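Local coordinates for stress responsive alpha-beta protein (PDB 3BB5) that is of unknown function but forms a dimer of ferredoxin-like subunits in the stress-responsive A/B barrel family, at residues L21-M26 against V116-V121; M26-G31 against E71-G76; A43-L48 against P94-A99; P53-F58 against C79-K84. One frame throughout, in Å; residues are numbered along the deposited sequence.

Contact 1: L21-M26 against V116-V121. With EDO (1,2-ethanediol), chain G.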
loop_
_atom_site.group_PDB
_atom_site.type_symbol
_atom_site.label_atom_id
_atom_site.label_comp_id
_atom_site.label_asym_id
_atom_site.label_seq_id
_atom_site.Cartn_x
_atom_site.Cartn_y
_atom_site.Cartn_z
ATOM N N LEU A 21 5.059 4.159 10.498
ATOM C CA LEU A 21 5.392 3.501 9.244
ATOM C C LEU A 21 4.302 2.546 8.767
ATOM O O LEU A 21 3.877 1.657 9.491
ATOM C CB LEU A 21 6.727 2.730 9.367
ATOM C CG LEU A 21 8.038 3.508 9.528
ATOM C CD1 LEU A 21 9.156 2.504 9.854
ATOM C CD2 LEU A 21 8.387 4.321 8.279
ATOM N N TYR A 22 3.891 2.721 7.521
ATOM C CA TYR A 22 2.933 1.833 6.879
ATOM C C TYR A 22 3.743 0.977 5.931
ATOM O O TYR A 22 4.264 1.474 4.961
ATOM C CB TYR A 22 1.869 2.627 6.113
ATOM C CG TYR A 22 0.729 3.192 6.949
ATOM C CD1 TYR A 22 0.871 3.455 8.304
ATOM C CD2 TYR A 22 -0.479 3.514 6.359
ATOM C CE1 TYR A 22 -0.161 3.981 9.045
ATOM C CE2 TYR A 22 -1.526 4.049 7.094
ATOM C CZ TYR A 22 -1.360 4.278 8.435
ATOM O OH TYR A 22 -2.395 4.803 9.164
ATOM N N HIS A 23 3.850 -0.306 6.253
ATOM C CA HIS A 23 4.655 -1.310 5.525
ATOM C C HIS A 23 3.706 -2.076 4.637
ATOM O O HIS A 23 2.899 -2.821 5.137
ATOM C CB HIS A 23 5.294 -2.239 6.581
ATOM C CG HIS A 23 6.201 -3.311 6.043
ATOM N ND1 HIS A 23 7.449 -3.044 5.519
ATOM C CD2 HIS A 23 6.067 -4.663 6.019
ATOM C CE1 HIS A 23 8.034 -4.182 5.178
ATOM N NE2 HIS A 23 7.220 -5.176 5.471
ATOM N N LEU A 24 3.774 -1.845 3.329
ATOM C CA LEU A 24 2.880 -2.461 2.372
ATOM C C LEU A 24 3.654 -3.456 1.531
ATOM O O LEU A 24 4.696 -3.134 0.966
ATOM C CB LEU A 24 2.228 -1.407 1.465
ATOM C CG LEU A 24 1.546 -1.928 0.164
ATOM C CD1 LEU A 24 0.225 -2.744 0.426
ATOM C CD2 LEU A 24 1.275 -0.768 -0.858
ATOM N N VAL A 25 3.122 -4.667 1.437
ATOM C CA VAL A 25 3.787 -5.765 0.737
ATOM C C VAL A 25 2.809 -6.304 -0.314
ATOM O O VAL A 25 1.746 -6.805 0.049
ATOM C CB VAL A 25 4.216 -6.899 1.738
ATOM C CG1 VAL A 25 4.911 -8.040 1.012
ATOM C CG2 VAL A 25 5.082 -6.321 2.869
HETATM N N MSE A 26 3.159 -6.138 -1.598
HETATM C CA MSE A 26 2.368 -6.644 -2.734
HETATM C C MSE A 26 3.018 -7.869 -3.378
HETATM O O MSE A 26 4.209 -7.891 -3.646
HETATM C CB MSE A 26 2.163 -5.542 -3.772
HETATM C CG MSE A 26 1.505 -4.263 -3.220
HETATM SE SE MSE A 26 -0.249 -4.565 -2.417
HETATM C CE MSE A 26 -1.141 -5.411 -3.947
ATOM N N VAL A 116 7.822 -3.991 -1.779
ATOM C CA VAL A 116 7.674 -3.536 -0.415
ATOM C C VAL A 116 7.881 -2.003 -0.425
ATOM O O VAL A 116 8.887 -1.502 -0.933
ATOM C CB VAL A 116 8.636 -4.260 0.507
ATOM C CG1 VAL A 116 8.453 -3.818 1.940
ATOM C CG2 VAL A 116 8.444 -5.738 0.373
ATOM N N VAL A 117 6.869 -1.295 0.085
ATOM C CA VAL A 117 6.860 0.154 0.307
ATOM C C VAL A 117 6.872 0.410 1.814
ATOM O O VAL A 117 6.269 -0.325 2.571
ATOM C CB VAL A 117 5.564 0.759 -0.255
ATOM C CG1 VAL A 117 5.422 2.198 0.146
ATOM C CG2 VAL A 117 5.494 0.584 -1.796
ATOM N N ASP A 118 7.578 1.433 2.256
ATOM C CA ASP A 118 7.588 1.792 3.684
ATOM C C ASP A 118 7.255 3.269 3.811
ATOM O O ASP A 118 8.137 4.107 3.784
ATOM C CB ASP A 118 8.949 1.488 4.317
ATOM C CG ASP A 118 9.272 -0.045 4.367
ATOM O OD1 ASP A 118 8.586 -0.763 5.143
ATOM O OD2 ASP A 118 10.213 -0.505 3.640
ATOM N N LEU A 119 5.977 3.598 3.955
ATOM C CA LEU A 119 5.590 4.999 3.905
ATOM C C LEU A 119 5.698 5.569 5.296
ATOM O O LEU A 119 5.223 4.951 6.226
ATOM C CB LEU A 119 4.180 5.216 3.352
ATOM C CG LEU A 119 3.774 4.958 1.922
ATOM C CD1 LEU A 119 2.334 5.475 1.814
ATOM C CD2 LEU A 119 4.668 5.591 0.853
ATOM N N GLU A 120 6.354 6.729 5.425
ATOM C CA GLU A 120 6.429 7.419 6.702
ATOM C C GLU A 120 5.309 8.447 6.686
ATOM O O GLU A 120 5.342 9.366 5.914
ATOM C CB GLU A 120 7.800 8.053 6.958
ATOM C CG GLU A 120 7.969 8.382 8.454
ATOM C CD GLU A 120 9.323 8.938 8.872
ATOM O OE1 GLU A 120 10.264 8.977 8.055
ATOM O OE2 GLU A 120 9.450 9.330 10.054
ATOM N N VAL A 121 4.278 8.223 7.497
ATOM C CA VAL A 121 3.025 8.981 7.389
ATOM C C VAL A 121 2.763 9.784 8.668
ATOM O O VAL A 121 3.552 9.690 9.615
ATOM C CB VAL A 121 1.831 8.077 7.074
ATOM C CG1 VAL A 121 2.048 7.350 5.733
ATOM C CG2 VAL A 121 1.594 7.107 8.201
ATOM O OXT VAL A 121 1.799 10.569 8.767
HETATM C C1 EDO G . 8.145 -9.307 3.270
HETATM O O1 EDO G . 9.581 -9.292 3.248
HETATM C C2 EDO G . 7.599 -9.584 4.677
HETATM O O2 EDO G . 7.206 -8.369 5.355
#
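The ring of Tyr-22 takes Val-121 on one face. The methyl CG2 of Val-121 sits 3.9 Å from the ring centroid, displaced toward the rim on the CD1 and CE1 side, in a CH-pi contact. The two side chains cross at about a right angle. The imidazole of His-23 is held at its edge instead. ND1 donates to Asp-118 OD1 over 2.6 Å. The bond is nearly straight (174° at the hydrogen) and lies in the ring plane. OD1 is met on its syn side. The two side chains run alongside each other, with ring and carboxylate planes 22° apart. At the other nitrogen, NE2 of His-23 is hydrogen-bonded to O2 of the bound 1,2-ethanediol at 3.2 Å. The two edge bonds fix the rotation of the ring. Val-116 CG1 comes obliquely to within 3.3 Å of His-23 CE1. The setting is an antiparallel strand pair, 21-26 against 116-120, joining the first and last strands of the ferredoxin-like sheet. Tyr-22 with Leu-119 and Leu-24 with Val-117 are its hydrogen-bonded pairs. The face with His-23, Val-25, Val-116 and Asp-118 looks toward the helices, where Leu-87 touches His-23 and Asp-118. The face with Tyr-22, Leu-24 and Val-117 turns to the dimer partner, and Leu-24 meets Leu-24 of the second subunit. Asp-118 OD2 accepts from Phe-66 N of the second subunit, which leaves the carboxylate tied at both oxygens. Glu-120 OE1 forms a salt bridge with Arg-64 of that subunit.

Contact 2: M26-G31 against E71-G76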
loop_
_atom_site.group_PDB
_atom_site.type_symbol
_atom_site.label_atom_id
_atom_site.label_comp_id
_atom_site.label_asym_id
_atom_site.label_seq_id
_atom_site.Cartn_x
_atom_site.Cartn_y
_atom_site.Cartn_z
HETATM N N MSE A 26 3.159 -6.138 -1.598
HETATM C CA MSE A 26 2.368 -6.644 -2.734
HETATM C C MSE A 26 3.018 -7.869 -3.378
HETATM O O MSE A 26 4.209 -7.891 -3.646
HETATM C CB MSE A 26 2.163 -5.542 -3.772
HETATM C CG MSE A 26 1.505 -4.263 -3.220
HETATM SE SE MSE A 26 -0.249 -4.565 -2.417
HETATM C CE MSE A 26 -1.141 -5.411 -3.947
ATOM N N LEU A 27 2.221 -8.905 -3.603
ATOM C CA LEU A 27 2.763 -10.223 -3.912
ATOM C C LEU A 27 2.366 -10.595 -5.301
ATOM O O LEU A 27 1.275 -10.283 -5.703
ATOM C CB LEU A 27 2.238 -11.269 -2.933
ATOM C CG LEU A 27 2.625 -11.103 -1.457
ATOM C CD1 LEU A 27 1.799 -12.096 -0.609
ATOM C CD2 LEU A 27 4.146 -11.277 -1.211
ATOM N N GLU A 28 3.286 -11.261 -6.003
ATOM C CA GLU A 28 3.124 -11.808 -7.355
ATOM C C GLU A 28 3.205 -13.368 -7.300
ATOM O O GLU A 28 4.283 -13.946 -7.490
ATOM C CB GLU A 28 4.271 -11.248 -8.215
ATOM C CG GLU A 28 3.931 -10.865 -9.586
ATOM C CD GLU A 28 5.169 -10.469 -10.384
ATOM O OE1 GLU A 28 5.862 -9.500 -9.955
ATOM O OE2 GLU A 28 5.421 -11.125 -11.428
ATOM N N PRO A 29 2.076 -14.054 -7.003
ATOM C CA PRO A 29 2.107 -15.527 -6.884
ATOM C C PRO A 29 2.614 -16.229 -8.136
ATOM O O PRO A 29 2.346 -15.761 -9.243
ATOM C CB PRO A 29 0.640 -15.899 -6.617
ATOM C CG PRO A 29 0.034 -14.669 -6.045
ATOM C CD PRO A 29 0.729 -13.509 -6.725
ATOM N N GLU A 30 3.352 -17.327 -7.960
ATOM C CA GLU A 30 3.870 -18.094 -9.076
ATOM C C GLU A 30 3.885 -19.584 -8.725
ATOM O O GLU A 30 4.493 -19.985 -7.724
ATOM C CB GLU A 30 5.280 -17.603 -9.419
ATOM C CG GLU A 30 5.873 -18.190 -10.692
ATOM C CD GLU A 30 5.018 -17.919 -11.902
ATOM O OE1 GLU A 30 4.877 -16.733 -12.285
ATOM O OE2 GLU A 30 4.464 -18.893 -12.446
ATOM N N GLY A 31 3.199 -20.389 -9.535
ATOM C CA GLY A 31 3.237 -21.844 -9.397
ATOM C C GLY A 31 2.057 -22.490 -8.693
ATOM O O GLY A 31 1.193 -21.800 -8.140
ATOM N N GLU A 71 -2.327 -4.897 -11.932
ATOM C CA GLU A 71 -2.729 -6.265 -12.295
ATOM C C GLU A 71 -1.687 -7.373 -12.025
ATOM O O GLU A 71 -2.025 -8.550 -11.913
ATOM C CB GLU A 71 -3.223 -6.308 -13.755
ATOM C CG GLU A 71 -4.662 -5.727 -13.942
ATOM C CD GLU A 71 -5.774 -6.482 -13.132
ATOM O OE1 GLU A 71 -5.958 -7.710 -13.347
ATOM O OE2 GLU A 71 -6.475 -5.852 -12.300
ATOM N N ARG A 72 -0.440 -6.974 -11.871
ATOM C CA ARG A 72 0.662 -7.852 -11.518
ATOM C C ARG A 72 0.562 -8.400 -10.096
ATOM O O ARG A 72 1.109 -9.451 -9.800
ATOM C CB ARG A 72 1.926 -7.017 -11.654
ATOM C CG ARG A 72 3.255 -7.698 -11.561
ATOM C CD ARG A 72 4.316 -6.613 -11.738
ATOM N NE ARG A 72 5.692 -7.102 -11.751
ATOM C CZ ARG A 72 6.765 -6.310 -11.801
ATOM N NH1 ARG A 72 6.636 -4.990 -11.863
ATOM N NH2 ARG A 72 7.982 -6.841 -11.790
ATOM N N TYR A 73 -0.134 -7.689 -9.211
ATOM C CA TYR A 73 -0.135 -8.009 -7.772
ATOM C C TYR A 73 -1.522 -8.352 -7.317
ATOM O O TYR A 73 -2.260 -7.465 -6.894
ATOM C CB TYR A 73 0.320 -6.810 -6.973
ATOM C CG TYR A 73 1.690 -6.349 -7.325
ATOM C CD1 TYR A 73 2.802 -7.158 -7.034
ATOM C CD2 TYR A 73 1.898 -5.105 -7.951
ATOM C CE1 TYR A 73 4.075 -6.748 -7.360
ATOM C CE2 TYR A 73 3.174 -4.686 -8.273
ATOM C CZ TYR A 73 4.263 -5.512 -7.970
ATOM O OH TYR A 73 5.548 -5.126 -8.283
ATOM N N PRO A 74 -1.892 -9.630 -7.393
ATOM C CA PRO A 74 -3.252 -9.969 -7.063
ATOM C C PRO A 74 -3.544 -10.054 -5.530
ATOM O O PRO A 74 -4.696 -10.226 -5.161
ATOM C CB PRO A 74 -3.431 -11.329 -7.749
ATOM C CG PRO A 74 -2.102 -11.932 -7.668
ATOM C CD PRO A 74 -1.120 -10.812 -7.803
ATOM N N TYR A 75 -2.525 -9.924 -4.674
ATOM C CA TYR A 75 -2.708 -10.078 -3.210
ATOM C C TYR A 75 -1.677 -9.237 -2.460
ATOM O O TYR A 75 -0.542 -9.072 -2.906
ATOM C CB TYR A 75 -2.627 -11.576 -2.781
ATOM C CG TYR A 75 -3.352 -11.886 -1.462
ATOM C CD1 TYR A 75 -2.703 -11.757 -0.247
ATOM C CD2 TYR A 75 -4.690 -12.254 -1.438
ATOM C CE1 TYR A 75 -3.325 -12.011 0.931
ATOM C CE2 TYR A 75 -5.338 -12.502 -0.234
ATOM C CZ TYR A 75 -4.643 -12.374 0.945
ATOM O OH TYR A 75 -5.255 -12.603 2.160
ATOM N N GLY A 76 -2.073 -8.673 -1.324
ATOM C CA GLY A 76 -1.140 -7.875 -0.546
ATOM C C GLY A 76 -1.498 -7.744 0.896
ATOM O O GLY A 76 -2.540 -8.225 1.356
#
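Leu-27 N donates to Tyr-75 O across 2.9 Å, and the donor N lies nearly along the C=O axis of Tyr-75. This bond joins the end of strand 21-27 to the start of strand 75-81, two neighbours in the antiparallel sheet. Met-26, a selenomethionine, faces Gly-76 in a non-hydrogen-bonded pair. Its SE lies 3.9 Å from Gly-76 CA. The Met-26 chain bends at both chi2 (-58°) and chi3 (-56°). This brings CE back against Tyr-73 CB, 3.6 Å away. CB of Met-26 rests over one face of the Tyr-73 ring, 4.0 Å from the centroid, in a CH-pi contact. Arg-72 CB lies over the opposite face. At the end of strand 21-27 the carbonyl O of Leu-27 lies close to Tyr-73 CA and Pro-74 CD. Next to it the two proline rings reach toward each other, CD of Pro-29 lying 3.4 Å from CG of Pro-74, a tight fit. On the outer side Glu-28 OE1 and Arg-72 NE form a salt bridge of 3.0 Å. Its hydrogen bond is bent and weak, and the carboxylate and guanidinium planes stand 59° apart. Within the subunit Tyr-75 turns to helix 34-48, and its OH is hydrogen-bonded to His-60. The ion pair sits at an exposed arginine, so the buried backbone bond and the apolar packing round Tyr-73 probably hold this junction more firmly.

Contact 3: A43-L48 against P94-A99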
loop_
_atom_site.group_PDB
_atom_site.type_symbol
_atom_site.label_atom_id
_atom_site.label_comp_id
_atom_site.label_asym_id
_atom_site.label_seq_id
_atom_site.Cartn_x
_atom_site.Cartn_y
_atom_site.Cartn_z
ATOM N N ALA A 43 -2.136 -16.459 7.906
ATOM C CA ALA A 43 -2.569 -16.964 9.212
ATOM C C ALA A 43 -1.440 -16.940 10.211
ATOM O O ALA A 43 -1.665 -16.660 11.389
ATOM C CB ALA A 43 -3.129 -18.399 9.107
ATOM N N ILE A 44 -0.226 -17.243 9.756
ATOM C CA ILE A 44 0.957 -17.159 10.616
ATOM C C ILE A 44 1.219 -15.692 11.086
ATOM O O ILE A 44 1.439 -15.430 12.265
ATOM C CB ILE A 44 2.209 -17.800 9.948
ATOM C CG1 ILE A 44 2.045 -19.329 9.891
ATOM C CG2 ILE A 44 3.485 -17.396 10.698
ATOM C CD1 ILE A 44 2.968 -20.086 8.882
ATOM N N LEU A 45 1.153 -14.754 10.158
ATOM C CA LEU A 45 1.270 -13.330 10.483
ATOM C C LEU A 45 0.114 -12.724 11.309
ATOM O O LEU A 45 0.376 -11.936 12.220
ATOM C CB LEU A 45 1.526 -12.551 9.228
ATOM C CG LEU A 45 2.848 -12.896 8.508
ATOM C CD1 LEU A 45 2.956 -12.060 7.225
ATOM C CD2 LEU A 45 4.056 -12.688 9.415
ATOM N N ASP A 46 -1.131 -13.152 11.065
ATOM C CA ASP A 46 -2.264 -12.785 11.938
ATOM C C ASP A 46 -2.007 -13.168 13.404
ATOM O O ASP A 46 -2.341 -12.416 14.318
ATOM C CB ASP A 46 -3.588 -13.420 11.493
ATOM C CG ASP A 46 -4.213 -12.724 10.280
ATOM O OD1 ASP A 46 -3.947 -11.522 10.073
ATOM O OD2 ASP A 46 -4.933 -13.392 9.492
ATOM N N GLY A 47 -1.411 -14.338 13.609
ATOM C CA GLY A 47 -1.050 -14.791 14.935
ATOM C C GLY A 47 0.041 -13.996 15.573
ATOM O O GLY A 47 0.017 -13.771 16.771
ATOM N N LEU A 48 1.030 -13.602 14.789
ATOM C CA LEU A 48 2.128 -12.800 15.304
ATOM C C LEU A 48 1.767 -11.363 15.698
ATOM O O LEU A 48 2.198 -10.901 16.749
ATOM C CB LEU A 48 3.324 -12.809 14.339
ATOM C CG LEU A 48 4.504 -11.914 14.723
ATOM C CD1 LEU A 48 5.137 -12.385 16.031
ATOM C CD2 LEU A 48 5.492 -11.812 13.559
ATOM N N PRO A 94 11.307 -14.856 14.683
ATOM C CA PRO A 94 11.308 -16.146 13.973
ATOM C C PRO A 94 10.033 -16.469 13.221
ATOM O O PRO A 94 10.104 -17.059 12.147
ATOM C CB PRO A 94 11.569 -17.198 15.076
ATOM C CG PRO A 94 11.728 -16.467 16.369
ATOM C CD PRO A 94 11.605 -14.994 16.135
ATOM N N THR A 95 8.879 -16.097 13.756
ATOM C CA THR A 95 7.590 -16.261 13.039
ATOM C C THR A 95 7.546 -15.525 11.705
ATOM O O THR A 95 7.088 -16.057 10.703
ATOM C CB THR A 95 6.368 -15.843 13.939
ATOM O OG1 THR A 95 6.447 -16.547 15.177
ATOM C CG2 THR A 95 5.043 -16.223 13.281
ATOM N N HIS A 96 8.064 -14.309 11.672
ATOM C CA HIS A 96 8.051 -13.539 10.447
ATOM C C HIS A 96 9.106 -14.026 9.407
ATOM O O HIS A 96 8.878 -14.011 8.175
ATOM C CB HIS A 96 8.269 -12.052 10.751
ATOM C CG HIS A 96 8.631 -11.294 9.538
ATOM N ND1 HIS A 96 9.927 -10.923 9.253
ATOM C CD2 HIS A 96 7.892 -10.984 8.449
ATOM C CE1 HIS A 96 9.956 -10.366 8.057
ATOM N NE2 HIS A 96 8.733 -10.386 7.553
ATOM N N GLN A 97 10.269 -14.424 9.894
ATOM C CA GLN A 97 11.260 -15.006 9.018
ATOM C C GLN A 97 10.737 -16.276 8.352
ATOM O O GLN A 97 10.970 -16.492 7.159
ATOM C CB GLN A 97 12.569 -15.241 9.777
ATOM C CG GLN A 97 13.333 -13.925 10.006
ATOM C CD GLN A 97 14.639 -14.125 10.777
ATOM O OE1 GLN A 97 14.629 -14.460 11.960
ATOM N NE2 GLN A 97 15.761 -13.913 10.108
ATOM N N ARG A 98 10.008 -17.105 9.091
ATOM C CA ARG A 98 9.352 -18.258 8.462
ATOM C C ARG A 98 8.291 -17.881 7.429
ATOM O O ARG A 98 8.306 -18.394 6.323
ATOM C CB ARG A 98 8.750 -19.185 9.481
ATOM C CG ARG A 98 8.611 -20.596 8.899
ATOM C CD ARG A 98 8.250 -21.594 9.923
ATOM N NE ARG A 98 6.837 -21.500 10.253
ATOM C CZ ARG A 98 6.332 -20.805 11.264
ATOM N NH1 ARG A 98 7.117 -20.119 12.090
ATOM N NH2 ARG A 98 5.019 -20.812 11.451
ATOM N N ALA A 99 7.373 -16.996 7.802
ATOM C CA ALA A 99 6.331 -16.506 6.902
ATOM C C ALA A 99 6.940 -15.852 5.650
ATOM O O ALA A 99 6.485 -16.110 4.552
ATOM C CB ALA A 99 5.406 -15.536 7.641
#
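Ile-44, Leu-45 and Leu-48 of helix 34-48 pack against Thr-95, His-96 and Ala-99 of helix 94-105. The part round Leu-45, Leu-48 and Ala-99 is buried. Leu-45 CD2 reaches to 3.6 Å from the small CB of Ala-99, and Ile-44 CG2 touches the same methyl from 4.1 Å. Leu-48 places CG anti to the backbone N (chi1 176°). This carries CD2 across to His-96 CB, 4.0 Å away. The tightest carbon pair lies at two partly exposed residues, where Ile-44 CG2 presses on Thr-95 CG2 at 3.2 Å, closer than usual. The two side chains meet at a slant. No hydrogen bond links the two segments. They belong to the two antiparallel helices of the ferredoxin-like fold. The axes of segments 43-48 and 94-99 approach to 9.5 Å, their directions 163° apart. The outer side is looser and polar. There Arg-98 bends at chi3 (77°) and sets NH2 3.4 Å from Ile-44 CD1. The guanidinium belongs to an exposed residue and makes van der Waals contact with Ile-44 but no hydrogen bond to 43-48. At the other margin the edge of the His-96 ring faces Leu-45 CD2, while its ND1 is hydrogen-bonded to the carbonyl of Ala-91.

Contact 4: P53-F58 against C79-K84; sequences PGLTEF and CTFTDK
A beta bulge interrupts the antiparallel pairing of strands 55-62 and 75-81. Leu-55 lies opposite Phe-81 and Phe-58 opposite Cys-79. Between these pairs, Thr-56 and Glu-57 together stand against the single residue Thr-80. The carbonyl O of Thr-80 is gripped twice by one residue. Thr-56 N donates to it at 2.9 Å, and Thr-56 OG1 donates at 3.2 Å from above the carbonyl plane. The hydroxyl can do so because it lies between the backbone N and the carbonyl carbon of its own residue (chi1 56°). On the far side of the bulge Thr-80 N donates to Glu-57 O over 3.0 Å. Just outside the strands, before 55-62 and after 75-81, Thr-82 N bonds to Gly-54 O at 2.9 Å. The face carrying Leu-55, Phe-58, Cys-79 and Phe-81 is apolar. Leu-55 CG comes obliquely to 3.5 Å from Phe-81 CE1. Cys-79 SG lies at the edge of the Phe-58 ring, in its plane and 3.7 Å from CD1, a sulfur-aromatic contact. Helix 84-92 packs on this face through Tyr-90, which touches Leu-55 and Cys-79, while Met-42 of helix 34-48 touches Phe-58. Glu-57 points to the other face, where its OE2 is hydrogen-bonded to Tyr-22 OH of the second subunit. Next in the chain, Asp-83 N-caps helix 84-92 with OD1 on Ala-86 N. The strand pair is the hairpin of strands two and three, at one edge of a ferredoxin-like sheet with order 2-3-1-4.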
loop_
_atom_site.group_PDB
_atom_site.type_symbol
_atom_site.label_atom_id
_atom_site.label_comp_id
_atom_site.label_asym_id
_atom_site.label_seq_id
_atom_site.Cartn_x
_atom_site.Cartn_y
_atom_site.Cartn_z
ATOM N N PRO A 53 3.897 -5.455 20.236
ATOM C CA PRO A 53 3.195 -4.242 20.640
ATOM C C PRO A 53 3.349 -3.048 19.702
ATOM O O PRO A 53 2.436 -2.215 19.635
ATOM C CB PRO A 53 3.793 -3.919 22.005
ATOM C CG PRO A 53 5.042 -4.646 22.074
ATOM C CD PRO A 53 4.901 -5.867 21.239
ATOM N N GLY A 54 4.484 -2.963 19.015
ATOM C CA GLY A 54 4.714 -1.896 18.057
ATOM C C GLY A 54 4.076 -2.053 16.705
ATOM O O GLY A 54 4.205 -1.140 15.897
ATOM N N LEU A 55 3.433 -3.216 16.436
ATOM C CA LEU A 55 2.663 -3.466 15.184
ATOM C C LEU A 55 1.196 -3.285 15.535
ATOM O O LEU A 55 0.553 -4.178 16.091
ATOM C CB LEU A 55 2.900 -4.880 14.653
ATOM C CG LEU A 55 2.615 -5.261 13.198
ATOM C CD1 LEU A 55 2.963 -6.750 13.009
ATOM C CD2 LEU A 55 1.219 -4.987 12.766
ATOM N N THR A 56 0.669 -2.115 15.234
ATOM C CA THR A 56 -0.622 -1.730 15.736
ATOM C C THR A 56 -1.800 -2.295 14.918
ATOM O O THR A 56 -2.912 -2.417 15.444
ATOM C CB THR A 56 -0.687 -0.215 15.820
ATOM O OG1 THR A 56 -0.400 0.324 14.529
ATOM C CG2 THR A 56 0.352 0.282 16.792
ATOM N N GLU A 57 -1.559 -2.656 13.656
ATOM C CA GLU A 57 -2.595 -3.198 12.795
ATOM C C GLU A 57 -1.980 -3.992 11.636
ATOM O O GLU A 57 -0.992 -3.592 11.047
ATOM C CB GLU A 57 -3.452 -2.068 12.275
ATOM C CG GLU A 57 -4.753 -2.505 11.616
ATOM C CD GLU A 57 -5.486 -1.334 10.958
ATOM O OE1 GLU A 57 -6.085 -0.503 11.703
ATOM O OE2 GLU A 57 -5.426 -1.227 9.700
ATOM N N PHE A 58 -2.555 -5.167 11.379
ATOM C CA PHE A 58 -2.151 -6.063 10.319
ATOM C C PHE A 58 -3.408 -6.471 9.539
ATOM O O PHE A 58 -4.377 -6.910 10.102
ATOM C CB PHE A 58 -1.401 -7.283 10.861
ATOM C CG PHE A 58 -1.072 -8.308 9.786
ATOM C CD1 PHE A 58 -0.028 -8.097 8.907
ATOM C CD2 PHE A 58 -1.832 -9.460 9.636
ATOM C CE1 PHE A 58 0.259 -8.998 7.902
ATOM C CE2 PHE A 58 -1.544 -10.358 8.635
ATOM C CZ PHE A 58 -0.484 -10.121 7.761
ATOM N N CYS A 79 1.190 -3.680 7.240
ATOM C CA CYS A 79 1.479 -3.519 8.654
ATOM C C CYS A 79 1.673 -2.068 8.956
ATOM O O CYS A 79 2.399 -1.391 8.259
ATOM C CB CYS A 79 2.756 -4.238 9.069
ATOM S SG CYS A 79 2.804 -5.836 8.469
ATOM N N THR A 80 1.036 -1.616 10.021
ATOM C CA THR A 80 1.230 -0.288 10.556
ATOM C C THR A 80 2.142 -0.426 11.788
ATOM O O THR A 80 1.788 -1.137 12.699
ATOM C CB THR A 80 -0.139 0.316 10.949
ATOM O OG1 THR A 80 -0.960 0.410 9.776
ATOM C CG2 THR A 80 0.008 1.694 11.589
ATOM N N PHE A 81 3.292 0.248 11.791
ATOM C CA PHE A 81 4.222 0.258 12.924
ATOM C C PHE A 81 4.312 1.621 13.577
ATOM O O PHE A 81 4.199 2.659 12.924
ATOM C CB PHE A 81 5.624 -0.159 12.474
ATOM C CG PHE A 81 5.684 -1.535 11.875
ATOM C CD1 PHE A 81 5.602 -2.644 12.675
ATOM C CD2 PHE A 81 5.809 -1.719 10.500
ATOM C CE1 PHE A 81 5.660 -3.920 12.140
ATOM C CE2 PHE A 81 5.870 -2.993 9.977
ATOM C CZ PHE A 81 5.780 -4.090 10.818
ATOM N N THR A 82 4.483 1.599 14.892
ATOM C CA THR A 82 4.713 2.796 15.659
ATOM C C THR A 82 5.970 3.533 15.174
ATOM O O THR A 82 6.006 4.748 15.141
ATOM C CB THR A 82 4.837 2.444 17.157
ATOM O OG1 THR A 82 3.553 2.036 17.634
ATOM C CG2 THR A 82 5.306 3.655 17.979
ATOM N N ASP A 83 6.990 2.766 14.816
ATOM C CA ASP A 83 8.292 3.297 14.466
ATOM C C ASP A 83 9.175 2.222 13.850
ATOM O O ASP A 83 8.800 1.046 13.746
ATOM C CB ASP A 83 8.983 3.931 15.696
ATOM C CG ASP A 83 9.171 2.967 16.854
ATOM O OD1 ASP A 83 9.188 1.743 16.670
ATOM O OD2 ASP A 83 9.339 3.456 17.979
ATOM N N LYS A 84 10.362 2.649 13.446
ATOM C CA LYS A 84 11.368 1.782 12.873
ATOM C C LYS A 84 11.817 0.663 13.829
ATOM O O LYS A 84 12.053 -0.447 13.401
ATOM C CB LYS A 84 12.544 2.641 12.459
ATOM C CG LYS A 84 13.640 1.900 11.738
ATOM C CD LYS A 84 13.311 1.548 10.317
ATOM C CE LYS A 84 14.586 1.131 9.564
ATOM N NZ LYS A 84 15.043 -0.198 9.982
#

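Contacts 1, 2 and 4 lie on one four-stranded sheet, and contact 3 joins two of the helices packed over it. Contacts 1 and 2 share Met-26 on strand 21-27, their centres 16 Å apart. Contact 4 sits beside contact 1, bridged by probable hydrogen bonds from His-23 N to Cys-79 O (2.7 Å) and from Phe-81 N to Leu-21 O (2.8 Å). Contact 3 meets contact 4 where Leu-45 CB packs 3.5 Å from Phe-58 CZ. Contacts 2 and 4 lie on opposite sides of the chain's centre. The ethanediol of contact 1, probably from the crystallisation liquor, is bound between sheet and helices by His-23 and Tyr-90. The side chain of His-96 in contact 3 also lies close to a bound ethanediol.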